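Local coordinates for protein serpin-12 (Manduca sexta, PDB 6CJ7) that controls the prophenoloxidase activation system in larval hemolymph, probably by inhibiting serine proteases as many serpins do, at residues N104-N108 / N304-H308; V168-Y172 / L319-V323; I295-A300 / S312-A318. All blocks are in the same frame, centred on the assembly; numbering follows the deposited sequence.

Interaction 1 (N104-N108 / N304-H308); sequences NFNLN and NLGSH
Two very short strands can form a sheet. Here 104-108 and 304-308 run antiparallel, their end-to-end directions 157° apart. Asn106, Leu107, Gly306 and Ser307 are extended (psi 130 to 172°); Leu305 (-95/-45°) is not. Asn106 and Ser307 form the hydrogen-bonded pair (Asn106 N to Ser307 O 2.8 Å, Ser307 N to Asn106 O 3.0 Å), and Leu107 faces Gly306 as the non-hydrogen-bonded pair, CA to CA 4.4 Å. Ser307, chi1 p, shares the Asn106 face, where one water joins its OG (2.8 Å) to Asn106 O (2.9 Å). At one end His308, chi1 t, donates from ND1 to Asn104 O at 2.7 Å and points its ring edge at the face of Phe105, centroids 5.9 Å apart, planes at 63°. At the other, Asn108 N reaches Leu305 O at 3.0 Å, while Asn108 CG packs 3.2 Å from Asn304 O; the t rotamer lets OD1 cap Phe111 N. The result is a surface two-stranded antiparallel sheet that runs into the N-cap of helix 109-118.

Interaction 2 (V168-Y172 / L319-V323); sequences VNAVY and LHSAV
Parallel pairing deep in a sheet shows how evenly backbone polarity can be shared out. Strands 168-172 and 319-323 run with their axes 1° apart in direction and 4.7 Å apart at closest approach, every residue extended (phi -124 to -148°, psi 111 to 151°). The register sets Val168 beside Leu319 (CA to CA 5.0 Å), Ala170 beside Ser321 (4.5 Å) and Tyr172 beside Val323 (4.7 Å). Asn169 spans His320: its N donates to Leu319 O (3.1 Å) and its O accepts from Ser321 N (3.2 Å). Val171 spans Ala322 likewise, Val171 N meeting Ser321 O at 2.9 Å and Val171 O meeting Val323 N at 2.9 Å. The alternate residues Val168, Ala170 and Tyr172 turn their backbone groups to strand 92-102, and His320 pairs with Ile281 of strand 265-282.

Several side-chain polar groups find partners too. His320, chi1 t, donates from ND1 to Asn169 O (2.8 Å), so this carbonyl serves two donors; His320 NE2 accepts from Ser39 N, as expected of a neutral ring with its proton on ND1. Asn169 ND2 bonds Asn97 OD1, and Ser321 OG meets Asp280 OD2 and Ala279 O. On the face bearing Ala170, Tyr172 CD1 touches Val323 CG1 at 3.6 Å; on the other, Val171 CG1 lies 4.2 Å from Ala322 CB, beside helix 40-51. Direct pairing of these two strands, with a histidine-asparagine network between them, is the hallmark of the closed shutter region in a native serpin's central sheet, where the reactive-centre loop would insert on inhibition.

Interaction 3 (I295-A300 / S312-A318); sequences IFTQQA and SPQVSSA
A single water shared by two amide donors is the oddest element of this contact: it accepts from Gln298 NE2 at 2.9 Å and from Gln314 NE2 at a short 2.5 Å, bridging side chains that do not bond each other directly. Behind it, 295-300 leaves a 3-10 segment and folds into a type I turn from Thr297 to Ala300, closed by Ala300 N to Thr297 O (3.0 Å). The same Thr297, chi1 p, makes an ST turn, its OG1 accepting from Gln299 N (3.1 Å), and OG1 also meets Ser294 O.

Against this turn lies 312-318, a loop that becomes strand at Ser317. One backbone hydrogen bond, Val315 N to Ile295 O at 2.9 Å, joins the two segments directly; apart from the water bridge, the rest is packing. Gln314, chi1 p and chi2 m, sets its CB 3.2 Å from Thr297 O and 3.7 Å from Ala300 CB. Val315, chi1 t, divides its methyls between Ile295, whose CB is 4.0 Å from Val315 CG2, and Phe296, whose CE1 is 3.6 Å from Val315 CG1. With chi1 m, Phe296 also brings CE1 to 4.2 Å from Ala318 CB, its ring resting on helix 284-289, while Ile295 reaches helix 56-66. Ser312 OG comes within 3.3 Å of Ala300 O but gives its proton to Pro313 O (2.8 Å).

Such chemistry implies a mixed interface: Val315 packs against Ile295 and Phe296 on one part, the aliphatic part of Gln314 lies over the carbonyls of Ile295, Phe296 and Thr297 and Ala300 CB on the other, and water mediates between the glutamines toward the surface.

Overall arrangement
Along the chain the segments come as 104-108, 168-172, 295-300, 304-308, 312-318 and 319-323, so interaction 1 crosses the other two while interaction 3 falls wholly between the partners of interaction 2. Interactions 1 and 3 touch, centres about 12 Å apart, with Gly306 O 3.1 Å from Pro313 CD. Interactions 2 and 3 share strand 317-326, centres about 20 Å apart; interactions 1 and 2 stay apart, with nearest atoms about 10 Å from each other. Packing thus joins interactions 1 and 3, and the chain itself, running on from Ala318 to Leu319, carries 3 into 2; strand 317-326 then leads to the unmodelled 332-346, which probably belongs to the reactive-centre loop.

Interaction 1 (N104-N108 / N304-H308)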
loop_
_atom_site.group_PDB
_atom_site.type_symbol
_atom_site.label_atom_id
_atom_site.label_comp_id
_atom_site.label_asym_id
_atom_site.label_seq_id
_atom_site.Cartn_x
_atom_site.Cartn_y
_atom_site.Cartn_z
ATOM N N ASN A 104 4.704 -0.676 -30.058
ATOM C CA ASN A 104 4.588 0.440 -30.993
ATOM C C ASN A 104 5.484 1.612 -30.604
ATOM O O ASN A 104 5.765 2.473 -31.449
ATOM C CB ASN A 104 3.136 0.912 -31.086
ATOM C CG ASN A 104 2.231 -0.113 -31.736
ATOM O OD1 ASN A 104 2.635 -0.812 -32.661
ATOM N ND2 ASN A 104 0.998 -0.209 -31.250
ATOM N N PHE A 105 5.948 1.653 -29.356
ATOM C CA PHE A 105 6.796 2.717 -28.841
ATOM C C PHE A 105 8.196 2.178 -28.582
ATOM O O PHE A 105 8.364 1.033 -28.153
ATOM C CB PHE A 105 6.205 3.305 -27.548
ATOM C CG PHE A 105 4.917 4.042 -27.769
ATOM C CD1 PHE A 105 3.714 3.356 -27.827
ATOM C CD2 PHE A 105 4.913 5.419 -27.970
ATOM C CE1 PHE A 105 2.526 4.033 -28.066
ATOM C CE2 PHE A 105 3.732 6.098 -28.202
ATOM C CZ PHE A 105 2.535 5.401 -28.252
ATOM N N ASN A 106 9.200 3.000 -28.853
ATOM C CA ASN A 106 10.568 2.678 -28.480
ATOM C C ASN A 106 10.798 3.121 -27.043
ATOM O O ASN A 106 10.500 4.265 -26.687
ATOM C CB ASN A 106 11.563 3.363 -29.415
ATOM C CG ASN A 106 11.453 2.865 -30.837
ATOM O OD1 ASN A 106 11.505 1.660 -31.089
ATOM N ND2 ASN A 106 11.280 3.786 -31.776
ATOM N N LEU A 107 11.325 2.224 -26.220
ATOM C CA LEU A 107 11.548 2.592 -24.831
ATOM C C LEU A 107 12.737 3.542 -24.729
ATOM O O LEU A 107 13.667 3.502 -25.539
ATOM C CB LEU A 107 11.763 1.350 -23.960
ATOM C CG LEU A 107 12.986 0.440 -24.078
ATOM C CD1 LEU A 107 14.204 1.008 -23.358
ATOM C CD2 LEU A 107 12.628 -0.922 -23.500
ATOM N N ASN A 108 12.675 4.432 -23.747
ATOM C CA ASN A 108 13.790 5.322 -23.444
ATOM C C ASN A 108 14.768 4.594 -22.527
ATOM O O ASN A 108 14.382 4.193 -21.422
ATOM C CB ASN A 108 13.257 6.597 -22.795
ATOM C CG ASN A 108 14.336 7.614 -22.495
ATOM O OD1 ASN A 108 15.101 7.468 -21.547
ATOM N ND2 ASN A 108 14.391 8.666 -23.304
ATOM N N ASN A 304 9.873 11.244 -22.660
ATOM C CA ASN A 304 11.132 10.722 -22.143
ATOM C C ASN A 304 10.957 9.375 -21.456
ATOM O O ASN A 304 11.907 8.872 -20.840
ATOM C CB ASN A 304 11.789 11.711 -21.190
ATOM C CG ASN A 304 12.373 12.905 -21.899
ATOM O OD1 ASN A 304 12.316 14.021 -21.380
ATOM N ND2 ASN A 304 12.939 12.690 -23.077
ATOM N N LEU A 305 9.759 8.795 -21.532
ATOM C CA LEU A 305 9.521 7.401 -21.194
ATOM C C LEU A 305 9.586 6.513 -22.438
ATOM O O LEU A 305 10.194 5.437 -22.401
ATOM C CB LEU A 305 8.165 7.285 -20.494
ATOM C CG LEU A 305 7.719 5.947 -19.922
ATOM C CD1 LEU A 305 6.634 6.184 -18.880
ATOM C CD2 LEU A 305 7.182 5.038 -21.019
ATOM N N GLY A 306 8.959 6.940 -23.531
ATOM C CA GLY A 306 9.009 6.210 -24.789
ATOM C C GLY A 306 8.508 7.094 -25.908
ATOM O O GLY A 306 7.982 8.185 -25.674
ATOM N N SER A 307 8.661 6.606 -27.138
ATOM C CA SER A 307 8.384 7.461 -28.285
ATOM C C SER A 307 7.912 6.638 -29.474
ATOM O O SER A 307 8.351 5.505 -29.688
ATOM C CB SER A 307 9.619 8.282 -28.676
ATOM O OG SER A 307 10.700 7.439 -29.024
ATOM N N HIS A 308 7.020 7.238 -30.259
ATOM C CA HIS A 308 6.615 6.715 -31.562
ATOM C C HIS A 308 6.715 7.905 -32.504
ATOM O O HIS A 308 5.813 8.747 -32.537
ATOM C CB HIS A 308 5.205 6.134 -31.527
ATOM C CG HIS A 308 4.715 5.633 -32.853
ATOM N ND1 HIS A 308 4.570 4.290 -33.132
ATOM C CD2 HIS A 308 4.324 6.292 -33.970
ATOM C CE1 HIS A 308 4.117 4.143 -34.363
ATOM N NE2 HIS A 308 3.962 5.343 -34.896
HETATM O O HOH W 1 12.182 6.666 -26.818
HETATM O O HOH W 2 10.349 6.274 -32.108
#

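Interaction 2 (V168-Y172 / L319-V323)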
loop_
_atom_site.group_PDB
_atom_site.type_symbol
_atom_site.label_atom_id
_atom_site.label_comp_id
_atom_site.label_asym_id
_atom_site.label_seq_id
_atom_site.Cartn_x
_atom_site.Cartn_y
_atom_site.Cartn_z
ATOM N N VAL A 168 1.848 -1.399 -13.423
ATOM C CA VAL A 168 1.480 -2.299 -12.328
ATOM C C VAL A 168 2.382 -2.047 -11.130
ATOM O O VAL A 168 3.606 -1.912 -11.256
ATOM C CB VAL A 168 1.524 -3.796 -12.731
ATOM C CG1 VAL A 168 0.586 -4.078 -13.858
ATOM C CG2 VAL A 168 2.927 -4.244 -13.076
ATOM N N ASN A 169 1.773 -1.966 -9.952
ATOM C CA ASN A 169 2.521 -1.835 -8.706
ATOM C C ASN A 169 1.778 -2.662 -7.676
ATOM O O ASN A 169 0.640 -2.331 -7.323
ATOM C CB ASN A 169 2.639 -0.379 -8.266
ATOM C CG ASN A 169 3.418 0.453 -9.262
ATOM O OD1 ASN A 169 2.857 0.988 -10.236
ATOM N ND2 ASN A 169 4.734 0.546 -9.042
ATOM N N ALA A 170 2.392 -3.754 -7.261
ATOM C CA ALA A 170 1.751 -4.714 -6.367
ATOM C C ALA A 170 2.633 -4.926 -5.151
ATOM O O ALA A 170 3.860 -4.795 -5.221
ATOM C CB ALA A 170 1.508 -6.030 -7.098
ATOM N N VAL A 171 2.011 -5.248 -4.018
ATOM C CA VAL A 171 2.798 -5.489 -2.805
ATOM C C VAL A 171 2.096 -6.529 -1.942
ATOM O O VAL A 171 0.865 -6.530 -1.813
ATOM C CB VAL A 171 3.056 -4.179 -2.029
ATOM C CG1 VAL A 171 1.770 -3.577 -1.524
ATOM C CG2 VAL A 171 4.027 -4.436 -0.875
ATOM N N TYR A 172 2.898 -7.431 -1.375
ATOM C CA TYR A 172 2.434 -8.470 -0.450
ATOM C C TYR A 172 3.284 -8.410 0.805
ATOM O O TYR A 172 4.516 -8.350 0.715
ATOM C CB TYR A 172 2.549 -9.860 -1.084
ATOM C CG TYR A 172 2.451 -11.010 -0.109
ATOM C CD1 TYR A 172 1.258 -11.296 0.531
ATOM C CD2 TYR A 172 3.535 -11.839 0.132
ATOM C CE1 TYR A 172 1.153 -12.366 1.418
ATOM C CE2 TYR A 172 3.444 -12.913 1.022
ATOM C CZ TYR A 172 2.247 -13.167 1.650
ATOM O OH TYR A 172 2.135 -14.232 2.520
ATOM N N LEU A 319 -2.704 0.013 -12.406
ATOM C CA LEU A 319 -3.274 -1.057 -11.599
ATOM C C LEU A 319 -2.430 -1.277 -10.356
ATOM O O LEU A 319 -1.195 -1.332 -10.435
ATOM C CB LEU A 319 -3.365 -2.354 -12.409
ATOM C CG LEU A 319 -4.120 -2.215 -13.734
ATOM C CD1 LEU A 319 -4.043 -3.495 -14.552
ATOM C CD2 LEU A 319 -5.559 -1.846 -13.445
ATOM N N HIS A 320 -3.103 -1.413 -9.217
ATOM C CA HIS A 320 -2.451 -1.607 -7.931
ATOM C C HIS A 320 -3.080 -2.784 -7.201
ATOM O O HIS A 320 -4.299 -2.925 -7.169
ATOM C CB HIS A 320 -2.568 -0.338 -7.061
ATOM C CG HIS A 320 -2.076 -0.522 -5.650
ATOM N ND1 HIS A 320 -0.844 -1.065 -5.348
ATOM C CD2 HIS A 320 -2.666 -0.244 -4.460
ATOM C CE1 HIS A 320 -0.699 -1.116 -4.032
ATOM N NE2 HIS A 320 -1.779 -0.609 -3.471
ATOM N N SER A 321 -2.245 -3.631 -6.613
ATOM C CA SER A 321 -2.746 -4.702 -5.764
ATOM C C SER A 321 -1.976 -4.702 -4.456
ATOM O O SER A 321 -0.765 -4.466 -4.435
ATOM C CB SER A 321 -2.624 -6.070 -6.431
ATOM O OG SER A 321 -3.111 -7.088 -5.553
ATOM N N ALA A 322 -2.683 -5.002 -3.368
ATOM C CA ALA A 322 -2.084 -4.975 -2.038
ATOM C C ALA A 322 -2.639 -6.143 -1.243
ATOM O O ALA A 322 -3.858 -6.315 -1.177
ATOM C CB ALA A 322 -2.393 -3.656 -1.319
ATOM N N VAL A 323 -1.756 -6.950 -0.653
ATOM C CA VAL A 323 -2.164 -8.093 0.166
ATOM C C VAL A 323 -1.424 -8.012 1.494
ATOM O O VAL A 323 -0.193 -7.942 1.516
ATOM C CB VAL A 323 -1.865 -9.445 -0.514
ATOM C CG1 VAL A 323 -2.225 -10.597 0.430
ATOM C CG2 VAL A 323 -2.628 -9.591 -1.831
#

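Interaction 3 (I295-A300 / S312-A318)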
loop_
_atom_site.group_PDB
_atom_site.type_symbol
_atom_site.label_atom_id
_atom_site.label_comp_id
_atom_site.label_asym_id
_atom_site.label_seq_id
_atom_site.Cartn_x
_atom_site.Cartn_y
_atom_site.Cartn_z
ATOM N N ILE A 295 -2.066 12.295 -17.299
ATOM C CA ILE A 295 -1.310 11.098 -17.664
ATOM C C ILE A 295 -2.130 10.115 -18.481
ATOM O O ILE A 295 -1.550 9.272 -19.173
ATOM C CB ILE A 295 -0.719 10.358 -16.443
ATOM C CG1 ILE A 295 -1.829 9.706 -15.612
ATOM C CG2 ILE A 295 0.157 11.282 -15.584
ATOM C CD1 ILE A 295 -1.280 8.962 -14.404
ATOM N N PHE A 296 -3.473 10.178 -18.408
ATOM C CA PHE A 296 -4.328 9.267 -19.160
ATOM C C PHE A 296 -4.753 9.824 -20.514
ATOM O O PHE A 296 -5.301 9.070 -21.321
ATOM C CB PHE A 296 -5.583 8.914 -18.341
ATOM C CG PHE A 296 -5.276 8.292 -17.004
ATOM C CD1 PHE A 296 -4.851 6.978 -16.922
ATOM C CD2 PHE A 296 -5.386 9.032 -15.835
ATOM C CE1 PHE A 296 -4.552 6.400 -15.699
ATOM C CE2 PHE A 296 -5.079 8.467 -14.606
ATOM C CZ PHE A 296 -4.659 7.155 -14.538
ATOM N N THR A 297 -4.500 11.108 -20.781
ATOM C CA THR A 297 -4.991 11.772 -21.982
ATOM C C THR A 297 -4.013 11.606 -23.137
ATOM O O THR A 297 -2.824 11.339 -22.948
ATOM C CB THR A 297 -5.227 13.270 -21.737
ATOM O OG1 THR A 297 -3.970 13.952 -21.644
ATOM C CG2 THR A 297 -6.011 13.486 -20.447
ATOM N N GLN A 298 -4.526 11.798 -24.348
ATOM C CA GLN A 298 -3.626 11.803 -25.492
ATOM C C GLN A 298 -2.795 13.076 -25.560
ATOM O O GLN A 298 -1.991 13.221 -26.488
ATOM C CB GLN A 298 -4.435 11.545 -26.768
ATOM C CG GLN A 298 -4.814 10.051 -26.880
ATOM C CD GLN A 298 -6.065 9.780 -27.693
ATOM O OE1 GLN A 298 -6.909 10.658 -27.871
ATOM N NE2 GLN A 298 -6.192 8.550 -28.185
ATOM N N GLN A 299 -2.936 13.976 -24.580
ATOM C CA GLN A 299 -2.039 15.107 -24.390
ATOM C C GLN A 299 -0.958 14.826 -23.352
ATOM O O GLN A 299 -0.182 15.731 -23.026
ATOM C CB GLN A 299 -2.824 16.359 -23.981
ATOM C CG GLN A 299 -3.678 16.947 -25.098
ATOM C CD GLN A 299 -4.854 16.058 -25.440
ATOM O OE1 GLN A 299 -5.600 15.636 -24.556
ATOM N NE2 GLN A 299 -5.014 15.751 -26.721
ATOM N N ALA A 300 -0.899 13.603 -22.825
ATOM C CA ALA A 300 0.140 13.248 -21.867
ATOM C C ALA A 300 1.517 13.500 -22.450
ATOM O O ALA A 300 1.793 13.141 -23.599
ATOM C CB ALA A 300 0.019 11.780 -21.464
ATOM N N SER A 312 4.203 10.853 -27.916
ATOM C CA SER A 312 4.339 10.333 -26.565
ATOM C C SER A 312 3.291 9.258 -26.300
ATOM O O SER A 312 2.152 9.369 -26.762
ATOM C CB SER A 312 4.179 11.451 -25.549
ATOM O OG SER A 312 4.144 10.918 -24.234
ATOM N N PRO A 313 3.627 8.211 -25.562
ATOM C CA PRO A 313 2.586 7.316 -25.045
ATOM C C PRO A 313 1.802 8.012 -23.945
ATOM O O PRO A 313 2.177 9.070 -23.447
ATOM C CB PRO A 313 3.378 6.127 -24.498
ATOM C CG PRO A 313 4.673 6.765 -24.031
ATOM C CD PRO A 313 4.964 7.889 -25.015
ATOM N N GLN A 314 0.671 7.415 -23.588
ATOM C CA GLN A 314 -0.029 7.802 -22.370
ATOM C C GLN A 314 -0.337 6.548 -21.569
ATOM O O GLN A 314 -0.186 5.423 -22.058
ATOM C CB GLN A 314 -1.317 8.588 -22.657
ATOM C CG GLN A 314 -2.429 7.786 -23.291
ATOM C CD GLN A 314 -2.348 7.751 -24.800
ATOM O OE1 GLN A 314 -1.695 8.604 -25.436
ATOM N NE2 GLN A 314 -2.987 6.757 -25.392
ATOM N N VAL A 315 -0.762 6.753 -20.321
ATOM C CA VAL A 315 -1.116 5.631 -19.450
ATOM C C VAL A 315 -2.469 5.082 -19.879
ATOM O O VAL A 315 -3.468 5.811 -19.896
ATOM C CB VAL A 315 -1.147 6.052 -17.977
ATOM C CG1 VAL A 315 -1.586 4.859 -17.108
ATOM C CG2 VAL A 315 0.230 6.576 -17.531
ATOM N N SER A 316 -2.498 3.806 -20.262
ATOM C CA SER A 316 -3.763 3.165 -20.603
ATOM C C SER A 316 -4.429 2.552 -19.387
ATOM O O SER A 316 -5.660 2.630 -19.250
ATOM C CB SER A 316 -3.559 2.073 -21.658
ATOM O OG SER A 316 -2.854 2.586 -22.770
ATOM N N SER A 317 -3.650 1.906 -18.530
ATOM C CA SER A 317 -4.162 1.282 -17.324
ATOM C C SER A 317 -3.144 1.501 -16.216
ATOM O O SER A 317 -1.938 1.425 -16.458
ATOM C CB SER A 317 -4.404 -0.222 -17.528
ATOM O OG SER A 317 -5.488 -0.437 -18.417
ATOM N N ALA A 318 -3.633 1.812 -15.018
ATOM C CA ALA A 318 -2.796 1.974 -13.831
ATOM C C ALA A 318 -3.405 1.092 -12.756
ATOM O O ALA A 318 -4.511 1.369 -12.275
ATOM C CB ALA A 318 -2.737 3.435 -13.378
HETATM O O HOH W 3 -4.045 6.638 -27.617
#